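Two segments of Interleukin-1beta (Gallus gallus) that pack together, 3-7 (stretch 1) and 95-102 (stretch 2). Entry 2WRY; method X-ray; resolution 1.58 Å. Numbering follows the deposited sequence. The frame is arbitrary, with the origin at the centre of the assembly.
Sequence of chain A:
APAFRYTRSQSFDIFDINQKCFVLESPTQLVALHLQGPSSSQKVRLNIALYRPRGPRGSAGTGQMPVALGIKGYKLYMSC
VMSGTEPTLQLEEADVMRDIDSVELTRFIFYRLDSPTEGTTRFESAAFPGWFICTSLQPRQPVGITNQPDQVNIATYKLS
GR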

# COMPACT_ATOMS: atom_id res chain seq x y z
N ALA A 3 19.50 4.69 -5.39
CA ALA A 3 18.78 5.01 -4.12
C ALA A 3 18.23 3.75 -3.44
O ALA A 3 18.55 3.53 -2.28
CB ALA A 3 17.70 6.06 -4.35
N PHE A 4 17.45 2.92 -4.15
CA PHE A 4 17.02 1.62 -3.61
C PHE A 4 17.25 0.50 -4.64
O PHE A 4 17.04 0.72 -5.83
CB PHE A 4 15.53 1.62 -3.23
CG PHE A 4 15.12 2.75 -2.33
CD1 PHE A 4 14.56 3.91 -2.85
CD2 PHE A 4 15.27 2.63 -0.95
CE1 PHE A 4 14.15 4.97 -2.02
CE2 PHE A 4 14.86 3.68 -0.10
CZ PHE A 4 14.31 4.84 -0.64
N ARG A 5 17.65 -0.68 -4.17
CA ARG A 5 17.77 -1.86 -5.04
C ARG A 5 16.92 -2.98 -4.50
O ARG A 5 16.90 -3.23 -3.29
CB ARG A 5 19.21 -2.36 -5.11
CG ARG A 5 20.09 -1.56 -6.03
CD ARG A 5 21.51 -2.14 -6.09
NE ARG A 5 21.93 -2.70 -4.80
CZ ARG A 5 22.26 -1.97 -3.73
NH1 ARG A 5 22.24 -0.64 -3.77
NH2 ARG A 5 22.61 -2.59 -2.60
N TYR A 6 16.21 -3.64 -5.40
CA TYR A 6 15.32 -4.75 -5.07
C TYR A 6 16.09 -5.89 -4.43
O TYR A 6 17.17 -6.24 -4.90
CB TYR A 6 14.72 -5.24 -6.39
CG TYR A 6 13.77 -6.41 -6.31
CD1 TYR A 6 14.24 -7.72 -6.36
CD2 TYR A 6 12.40 -6.22 -6.32
CE1 TYR A 6 13.36 -8.80 -6.34
CE2 TYR A 6 11.52 -7.28 -6.29
CZ TYR A 6 12.01 -8.58 -6.31
OH TYR A 6 11.14 -9.64 -6.30
N THR A 7 15.53 -6.48 -3.37
CA THR A 7 16.12 -7.68 -2.79
C THR A 7 15.27 -8.94 -3.01
O THR A 7 15.78 -9.98 -3.48
CB THR A 7 16.50 -7.48 -1.28
OG1 THR A 7 15.33 -7.36 -0.50
CG2 THR A 7 17.26 -6.24 -1.12
N ASP A 95 6.13 -3.13 -14.33
CA ASP A 95 6.90 -4.36 -14.11
C ASP A 95 7.74 -4.25 -12.84
O ASP A 95 7.78 -3.18 -12.20
CB ASP A 95 7.72 -4.67 -15.35
CG ASP A 95 6.84 -4.89 -16.58
OD1 ASP A 95 5.95 -5.78 -16.51
OD2 ASP A 95 6.99 -4.17 -17.59
N VAL A 96 8.36 -5.35 -12.43
CA VAL A 96 9.15 -5.35 -11.21
C VAL A 96 10.39 -4.51 -11.43
O VAL A 96 11.11 -4.70 -12.42
CB VAL A 96 9.51 -6.77 -10.76
CG1 VAL A 96 10.19 -6.73 -9.37
CG2 VAL A 96 8.28 -7.65 -10.73
N MET A 97 10.64 -3.57 -10.52
CA MET A 97 11.72 -2.60 -10.67
C MET A 97 12.93 -2.99 -9.84
O MET A 97 12.87 -3.10 -8.61
CB MET A 97 11.20 -1.21 -10.32
CG MET A 97 10.26 -0.67 -11.39
SD MET A 97 9.15 0.58 -10.75
CE MET A 97 7.93 -0.44 -9.89
N ARG A 98 14.02 -3.27 -10.52
CA ARG A 98 15.26 -3.62 -9.88
C ARG A 98 15.83 -2.40 -9.16
O ARG A 98 16.34 -2.50 -8.05
CB ARG A 98 16.24 -4.13 -10.95
CG ARG A 98 17.67 -4.23 -10.53
CD ARG A 98 18.54 -4.47 -11.78
NE ARG A 98 18.43 -3.34 -12.72
CZ ARG A 98 17.86 -3.37 -13.93
NH1 ARG A 98 17.32 -4.49 -14.43
NH2 ARG A 98 17.82 -2.25 -14.64
N ASP A 99 15.74 -1.25 -9.82
CA ASP A 99 16.35 -0.03 -9.32
C ASP A 99 15.36 1.10 -9.19
O ASP A 99 14.59 1.40 -10.11
CB ASP A 99 17.48 0.42 -10.25
CG ASP A 99 18.64 -0.55 -10.27
OD1 ASP A 99 19.29 -0.75 -9.22
OD2 ASP A 99 18.91 -1.10 -11.35
N ILE A 100 15.39 1.75 -8.03
CA ILE A 100 14.61 2.97 -7.80
C ILE A 100 15.64 4.04 -7.57
O ILE A 100 16.21 4.12 -6.48
CB ILE A 100 13.73 2.88 -6.54
CG1 ILE A 100 12.79 1.69 -6.59
CG2 ILE A 100 12.98 4.20 -6.38
CD1 ILE A 100 11.79 1.72 -7.67
N ASP A 101 15.89 4.84 -8.60
CA ASP A 101 17.05 5.71 -8.61
C ASP A 101 16.73 7.10 -9.14
O ASP A 101 17.62 7.81 -9.63
CB ASP A 101 18.22 5.06 -9.39
CG ASP A 101 17.86 4.72 -10.83
OD1 ASP A 101 16.69 4.92 -11.28
OD2 ASP A 101 18.77 4.23 -11.55
N SER A 102 15.46 7.48 -9.02
CA SER A 102 15.00 8.82 -9.38
C SER A 102 13.84 9.26 -8.48
O SER A 102 13.11 8.42 -7.93
CB SER A 102 14.54 8.84 -10.83
OG SER A 102 13.36 8.05 -11.00

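The carbonyl oxygen of Arg98 does double duty in this contact: it accepts a hydrogen bond from Tyr6 N (Tyr6 N to Arg98 O, 2.9 Å) and also meets the alpha carbon of the preceding residue (Arg5 CA to Arg98 O, 3.4 Å), with an angle at the hydrogen of 143° that suits a CA-H...O contact. One backbone oxygen thus engages two successive residues of the neighbouring segment, just where stretch 2 passes from loop into strand.

The example illustrates a general principle: a very short antiparallel pairing can join segments some ninety residues apart, provided that the backbone carries the bonding and the side chains fill in around it. Phe4 and Ile100 form the hydrogen-bonded pair. Phe4 N donates to Ile100 O at 2.9 Å, and Ile100 N returns a bond to Phe4 O, also at 2.9 Å and almost perfectly linear at 179°. Arg5 and Asp99 follow as a non-hydrogen-bonded pair, and the Tyr6 bond to Arg98 continues the ladder beyond it. The spacing of alpha carbons stays nearly constant, from Ala3 CA to Asp101 CA at 4.9 Å through to Tyr6 CA to Arg98 CA at 4.9 Å, so the register holds without a bulge.

The alternation of a strand sorts the side chains. Phe4 and Ile100 share one face of the sheet, where Phe4 CD1 lies 3.9 Å from Ile100 CG2, the methyl sitting at the edge of the ring, near its plane. Ile100 is buried and suits this place, being apolar and beta-branched. Arg5 and Asp99 occupy the other face, which is more open to solvent. Arg5 CG approaches Asp99 OD1 at 3.4 Å, but the end of the arginine leads away, and the charge of Asp99 is instead met within its own stretch: Arg98 NE to Asp99 OD2, at 2.7 Å, is a hydrogen-bonded salt bridge.

Beyond the paired residues, Tyr6 extends the contact along the loop. With chi1 near 180° (t), its ring reaches Val96, Tyr6 CE2 lying 3.4 Å from Val96 CG1, while Tyr6 CB stands 3.6 Å from Met97 O. Tyrosine fits a partly exposed site, since its ring supplies apolar surface and its hydroxyl can still hydrogen-bond, as it does just outside the two stretches. At the opposite end, the small side chain of Ala3 comes close to the backbone, with Ala3 CB 3.2 Å from Ile100 O. Altogether 375 Å² is buried, counting both sides, with Tyr6, Ile100 and Phe4 the largest contributors.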